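Local coordinates for hypothetical Membrane Spanning Protein (PDB 2FB5), which catalyses the condensation of two ATP molecules into cyclic di-AMP, as one of three paralogous diadenylate cyclases of Bacillus cereus, and is required for efficient spore formation, at residues T113-L118 with H144-A149; I151-K156 with I172-K177. One frame throughout, in Å; residues are numbered along the deposited sequence.

Contact 1 of 2, residues T113-L118 with H144-A149; sequences TLNAHL and HIVSAA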
loop_
_atom_site.group_PDB
_atom_site.type_symbol
_atom_site.label_atom_id
_atom_site.label_comp_id
_atom_site.label_asym_id
_atom_site.label_seq_id
_atom_site.Cartn_x
_atom_site.Cartn_y
_atom_site.Cartn_z
ATOM N N THR A 113 0.012 -36.086 -6.044
ATOM C CA THR A 113 0.738 -35.109 -5.230
ATOM C C THR A 113 2.225 -35.177 -5.569
ATOM O O THR A 113 2.805 -36.269 -5.599
ATOM C CB THR A 113 0.514 -35.395 -3.726
ATOM O OG1 THR A 113 -0.845 -35.094 -3.390
ATOM C CG2 THR A 113 1.429 -34.537 -2.841
ATOM N N LEU A 114 2.824 -34.018 -5.834
ATOM C CA LEU A 114 4.270 -33.916 -6.087
ATOM C C LEU A 114 5.029 -33.175 -4.984
ATOM O O LEU A 114 6.134 -33.583 -4.609
ATOM C CB LEU A 114 4.536 -33.196 -7.413
ATOM C CG LEU A 114 4.297 -33.887 -8.758
ATOM C CD1 LEU A 114 2.834 -33.872 -9.150
ATOM C CD2 LEU A 114 5.104 -33.151 -9.812
ATOM N N ASN A 115 4.465 -32.068 -4.486
ATOM C CA ASN A 115 5.198 -31.191 -3.558
ATOM C C ASN A 115 6.635 -30.944 -4.051
ATOM O O ASN A 115 7.591 -31.029 -3.270
ATOM C CB ASN A 115 5.209 -31.769 -2.137
ATOM C CG ASN A 115 3.821 -31.850 -1.524
ATOM O OD1 ASN A 115 2.972 -31.006 -1.784
ATOM N ND2 ASN A 115 3.592 -32.862 -0.700
ATOM N N ALA A 116 6.768 -30.620 -5.339
ATOM C CA ALA A 116 8.084 -30.491 -6.011
ATOM C C ALA A 116 8.565 -29.057 -6.144
ATOM O O ALA A 116 7.760 -28.129 -6.210
ATOM C CB ALA A 116 8.004 -31.102 -7.406
ATOM N N HIS A 117 9.884 -28.893 -6.231
ATOM C CA HIS A 117 10.487 -27.638 -6.614
ATOM C C HIS A 117 9.968 -27.269 -8.009
ATOM O O HIS A 117 10.010 -28.080 -8.944
ATOM C CB HIS A 117 12.027 -27.782 -6.582
ATOM C CG HIS A 117 12.779 -26.581 -7.077
ATOM N ND1 HIS A 117 12.591 -25.313 -6.566
ATOM C CD2 HIS A 117 13.770 -26.473 -7.999
ATOM C CE1 HIS A 117 13.406 -24.468 -7.181
ATOM N NE2 HIS A 117 14.128 -25.146 -8.057
ATOM N N LEU A 118 9.435 -26.055 -8.140
ATOM C CA LEU A 118 8.902 -25.609 -9.426
ATOM C C LEU A 118 10.042 -25.181 -10.319
ATOM O O LEU A 118 10.811 -24.283 -9.956
ATOM C CB LEU A 118 7.948 -24.434 -9.248
ATOM C CG LEU A 118 7.192 -23.911 -10.486
ATOM C CD1 LEU A 118 5.975 -23.151 -10.039
ATOM C CD2 LEU A 118 8.051 -23.024 -11.385
ATOM N N HIS A 144 6.410 -24.065 -5.247
ATOM C CA HIS A 144 6.241 -25.515 -5.331
ATOM C C HIS A 144 5.135 -25.880 -6.311
ATOM O O HIS A 144 4.147 -25.163 -6.440
ATOM C CB HIS A 144 5.881 -26.118 -3.958
ATOM C CG HIS A 144 7.016 -26.139 -2.983
ATOM N ND1 HIS A 144 7.810 -27.249 -2.788
ATOM C CD2 HIS A 144 7.480 -25.196 -2.131
ATOM C CE1 HIS A 144 8.734 -26.981 -1.883
ATOM N NE2 HIS A 144 8.561 -25.740 -1.470
ATOM N N ILE A 145 5.319 -27.002 -6.994
ATOM C CA ILE A 145 4.255 -27.645 -7.733
ATOM C C ILE A 145 3.650 -28.602 -6.720
ATOM O O ILE A 145 4.266 -29.605 -6.354
ATOM C CB ILE A 145 4.810 -28.367 -8.998
ATOM C CG1 ILE A 145 5.333 -27.325 -10.001
ATOM C CG2 ILE A 145 3.764 -29.298 -9.638
ATOM C CD1 ILE A 145 6.191 -27.899 -11.123
ATOM N N VAL A 146 2.465 -28.267 -6.221
ATOM C CA VAL A 146 1.829 -29.086 -5.193
ATOM C C VAL A 146 1.429 -30.436 -5.788
ATOM O O VAL A 146 1.712 -31.489 -5.212
ATOM C CB VAL A 146 0.576 -28.385 -4.583
ATOM C CG1 VAL A 146 -0.063 -29.257 -3.496
ATOM C CG2 VAL A 146 0.935 -27.013 -4.011
ATOM N N SER A 147 0.751 -30.391 -6.936
ATOM C CA SER A 147 0.128 -31.557 -7.524
ATOM C C SER A 147 -0.156 -31.326 -9.000
ATOM O O SER A 147 -0.082 -30.191 -9.480
ATOM C CB SER A 147 -1.191 -31.855 -6.796
ATOM O OG SER A 147 -1.948 -30.669 -6.665
ATOM N N ALA A 148 -0.507 -32.407 -9.701
ATOM C CA ALA A 148 -0.808 -32.365 -11.131
ATOM C C ALA A 148 -1.958 -33.306 -11.431
ATOM O O ALA A 148 -2.365 -34.086 -10.569
ATOM C CB ALA A 148 0.433 -32.764 -11.950
ATOM N N ALA A 149 -2.456 -33.255 -12.664
ATOM C CA ALA A 149 -3.598 -34.065 -13.082
ATOM C C ALA A 149 -4.822 -33.799 -12.190
ATOM O O ALA A 149 -5.675 -34.675 -11.984
ATOM C CB ALA A 149 -3.225 -35.552 -13.109
#

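Contact 2 of 2, residues I151-K156 with I172-K177; sequences ILPLTK and IGLSEK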
loop_
_atom_site.group_PDB
_atom_site.type_symbol
_atom_site.label_atom_id
_atom_site.label_comp_id
_atom_site.label_asym_id
_atom_site.label_seq_id
_atom_site.Cartn_x
_atom_site.Cartn_y
_atom_site.Cartn_z
ATOM N N ILE A 151 -8.427 -32.155 -10.874
ATOM C CA ILE A 151 -9.741 -31.850 -11.453
ATOM C C ILE A 151 -10.323 -30.574 -10.841
ATOM O O ILE A 151 -10.447 -30.468 -9.619
ATOM C CB ILE A 151 -10.730 -33.016 -11.237
ATOM C CG1 ILE A 151 -10.197 -34.281 -11.921
ATOM C CG2 ILE A 151 -12.140 -32.656 -11.780
ATOM C CD1 ILE A 151 -10.843 -35.563 -11.421
ATOM N N LEU A 152 -10.671 -29.618 -11.699
ATOM C CA LEU A 152 -11.248 -28.335 -11.292
ATOM C C LEU A 152 -12.735 -28.287 -11.642
ATOM O O LEU A 152 -13.158 -29.004 -12.547
ATOM C CB LEU A 152 -10.573 -27.216 -12.067
ATOM C CG LEU A 152 -9.268 -26.609 -11.552
ATOM C CD1 LEU A 152 -8.341 -27.646 -10.940
ATOM C CD2 LEU A 152 -8.594 -25.841 -12.683
ATOM N N PRO A 153 -13.515 -27.413 -10.964
ATOM C CA PRO A 153 -14.937 -27.251 -11.352
ATOM C C PRO A 153 -15.035 -26.541 -12.711
ATOM O O PRO A 153 -14.219 -25.664 -13.007
ATOM C CB PRO A 153 -15.512 -26.377 -10.229
ATOM C CG PRO A 153 -14.331 -25.593 -9.742
ATOM C CD PRO A 153 -13.151 -26.525 -9.841
ATOM N N LEU A 154 -15.979 -26.954 -13.549
ATOM C CA LEU A 154 -16.133 -26.343 -14.863
ATOM C C LEU A 154 -17.184 -25.257 -14.775
ATOM O O LEU A 154 -18.216 -25.463 -14.130
ATOM C CB LEU A 154 -16.569 -27.385 -15.900
ATOM C CG LEU A 154 -15.717 -28.634 -16.100
ATOM C CD1 LEU A 154 -16.409 -29.574 -17.082
ATOM C CD2 LEU A 154 -14.315 -28.267 -16.581
ATOM N N THR A 155 -16.945 -24.113 -15.415
ATOM C CA THR A 155 -17.980 -23.079 -15.450
ATOM C C THR A 155 -19.262 -23.597 -16.112
ATOM O O THR A 155 -19.203 -24.367 -17.070
ATOM C CB THR A 155 -17.525 -21.778 -16.143
ATOM O OG1 THR A 155 -18.545 -20.784 -15.986
ATOM C CG2 THR A 155 -17.234 -21.989 -17.634
ATOM N N LYS A 156 -20.403 -23.177 -15.576
ATOM C CA LYS A 156 -21.717 -23.443 -16.176
ATOM C C LYS A 156 -22.144 -22.254 -17.027
ATOM O O LYS A 156 -23.108 -22.348 -17.792
ATOM C CB LYS A 156 -22.790 -23.650 -15.101
ATOM C CG LYS A 156 -22.324 -24.265 -13.786
ATOM C CD LYS A 156 -22.266 -25.791 -13.849
ATOM C CE LYS A 156 -21.752 -26.373 -12.525
ATOM N NZ LYS A 156 -21.893 -27.858 -12.473
ATOM N N ILE A 172 -11.878 -20.986 -15.978
ATOM C CA ILE A 172 -12.926 -20.023 -15.678
ATOM C C ILE A 172 -13.668 -20.487 -14.437
ATOM O O ILE A 172 -13.905 -19.692 -13.525
ATOM C CB ILE A 172 -13.893 -19.816 -16.876
ATOM C CG1 ILE A 172 -13.121 -19.226 -18.065
ATOM C CG2 ILE A 172 -15.038 -18.885 -16.494
ATOM C CD1 ILE A 172 -13.911 -19.220 -19.373
ATOM N N GLY A 173 -13.979 -21.779 -14.390
ATOM C CA GLY A 173 -14.773 -22.364 -13.303
ATOM C C GLY A 173 -14.126 -22.207 -11.940
ATOM O O GLY A 173 -14.789 -21.845 -10.971
ATOM N N LEU A 174 -12.817 -22.467 -11.858
ATOM C CA LEU A 174 -12.109 -22.290 -10.597
ATOM C C LEU A 174 -12.003 -20.804 -10.227
ATOM O O LEU A 174 -12.120 -20.433 -9.046
ATOM C CB LEU A 174 -10.702 -22.939 -10.630
ATOM C CG LEU A 174 -10.004 -22.876 -9.264
ATOM C CD1 LEU A 174 -10.796 -23.640 -8.173
ATOM C CD2 LEU A 174 -8.529 -23.334 -9.322
ATOM N N SER A 175 -11.803 -19.957 -11.234
ATOM C CA SER A 175 -11.656 -18.524 -10.997
ATOM C C SER A 175 -12.934 -17.851 -10.474
ATOM O O SER A 175 -12.860 -16.745 -9.913
ATOM C CB SER A 175 -11.152 -17.810 -12.256
ATOM O OG SER A 175 -12.199 -17.606 -13.188
ATOM N N GLU A 176 -14.080 -18.511 -10.673
ATOM C CA GLU A 176 -15.394 -18.044 -10.167
ATOM C C GLU A 176 -15.583 -18.331 -8.678
ATOM O O GLU A 176 -16.395 -17.691 -8.015
ATOM C CB GLU A 176 -16.558 -18.703 -10.941
ATOM C CG GLU A 176 -16.715 -18.279 -12.413
ATOM C CD GLU A 176 -17.669 -19.184 -13.243
ATOM O OE1 GLU A 176 -18.110 -20.249 -12.761
ATOM O OE2 GLU A 176 -17.970 -18.829 -14.400
ATOM N N LYS A 177 -14.856 -19.313 -8.157
ATOM C CA LYS A 177 -15.064 -19.778 -6.786
ATOM C C LYS A 177 -13.934 -19.381 -5.848
ATOM O O LYS A 177 -13.991 -19.655 -4.650
ATOM C CB LYS A 177 -15.205 -21.299 -6.782
ATOM C CG LYS A 177 -16.349 -21.821 -7.629
ATOM C CD LYS A 177 -17.684 -21.390 -7.044
ATOM C CE LYS A 177 -18.827 -21.883 -7.911
ATOM N NZ LYS A 177 -20.146 -21.615 -7.266
HETATM O O HOH W 1 -20.386 -21.337 -13.252
#

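Contact 1 of 2, residues T113-L118 with H144-A149
Strands 113-117 and 144-147 run antiparallel, but their pairing slips by one residue. Thr113 faces Ser147 as a non-hydrogen-bonded pair, whereas further along both Asn115 and Ala116 lie opposite Ile145. Val146 O marks the slip by accepting two amides: Leu114 N at 2.8 Å and Asn115 N at 2.9 Å, the second almost straight, both donors lying above the carbonyl plane. The psi of Leu114 (-42°) turns the two successive N-H groups to one oxygen, and the left-handed Asn115 (phi 45°, psi 47°) then takes the first position of the bulge. Regular pairing then resumes: Ala116 N donates to Ile145 O over 2.9 Å, and Ile145 N returns a 2.8 Å bond to Ala116 O, lying in the plane of that carbonyl.

Leu114 spans the apolar contact from Ile145 to Ala148. Its CB rests 3.8 Å from Ile145 O. CG stands anti to the carbonyl carbon, beside the backbone N, and there the chain forks. CD1 reaches Ala148 CB at 3.9 Å and also touches the Ala148 backbone, while CD2 meets Ile145 CG2 at 4.1 Å, the two side chains lying side by side and pointing the same way. On its other flank, buried Ile145 is crossed at about a right angle by Leu118, whose CG sits 3.9 Å from Ile145 CG1. Leu122 and Leu123 of helix 120-126 pack on Ile145 as well, so one face of the strand pair is covered by that helix. Ser147 OG turns to Asn150 OD1 instead of the partner strand. The arrangement is a G1 beta bulge, here set in the strand that forms one margin of the mixed sheet within this chain, in the DisA-type nucleotide-binding domain.

Contact 2 of 2, residues I151-K156 with I172-K177
In this DisA-type nucleotide-binding domain, the irregular segment 151-156 passes over the C-terminal part of helix 166-175, its backbone coming closest to that of the helix at a glycine. At Gly173 the absence of a side chain lets the backbones meet directly: the CA atoms of Thr155 and Gly173 are 3.9 Å apart, and Gly173 CA makes a C-H...O contact of 3.4 Å with Pro153 O.

Apolar contacts lie to both sides of this crossing. Leu152 CG packs 4.0 Å from Leu174 CD2, the side chains crossing obliquely, and Pro153 CD approaches Leu174 CD1 at 4.1 Å. Val97 of strand 94-98 touches both leucines, joining the pair to the sheet. Beyond the glycine, Ile172 CG2 meets Thr155 CB at 3.8 Å.

Polar contacts gather at Thr155 and Glu176. Thr155 OG1, anti to its own backbone N (chi1 -173°), donates to Glu176 OE2 over 2.6 Å, using the syn lone pair of that oxygen. Ser157 N also bonds to Thr155 OG1, forming an ST turn, so the hydroxyl has partners in both loop and carboxylate. With a hydroxyl and a water donating to it, the Glu176 carboxylate is probably ionised. Its other oxygen, Glu176 OE1, accepts from that water at 2.6 Å, and the water in turn accepts from Lys156 N.

How the contacts relate
Contact 1 closes before contact 2 opens along the chain, and the two are joined through strand 144-150: its residues pair with strand 112-117, and the chain leaves it directly as 151-156. Their centres are 20 Å apart, and apart from adjoining in sequence they do not touch. Contact 1 lies near one margin of the mixed sheet, whereas contact 2 sets the continuing chain against helix 166-175, whose first turn carries the Arg-His-Arg motif characteristic of diadenylate cyclases. Both belong to the DisA-type nucleotide-binding domain, so together they trace how an outer strand pair is connected to that helix in the cyclase domain.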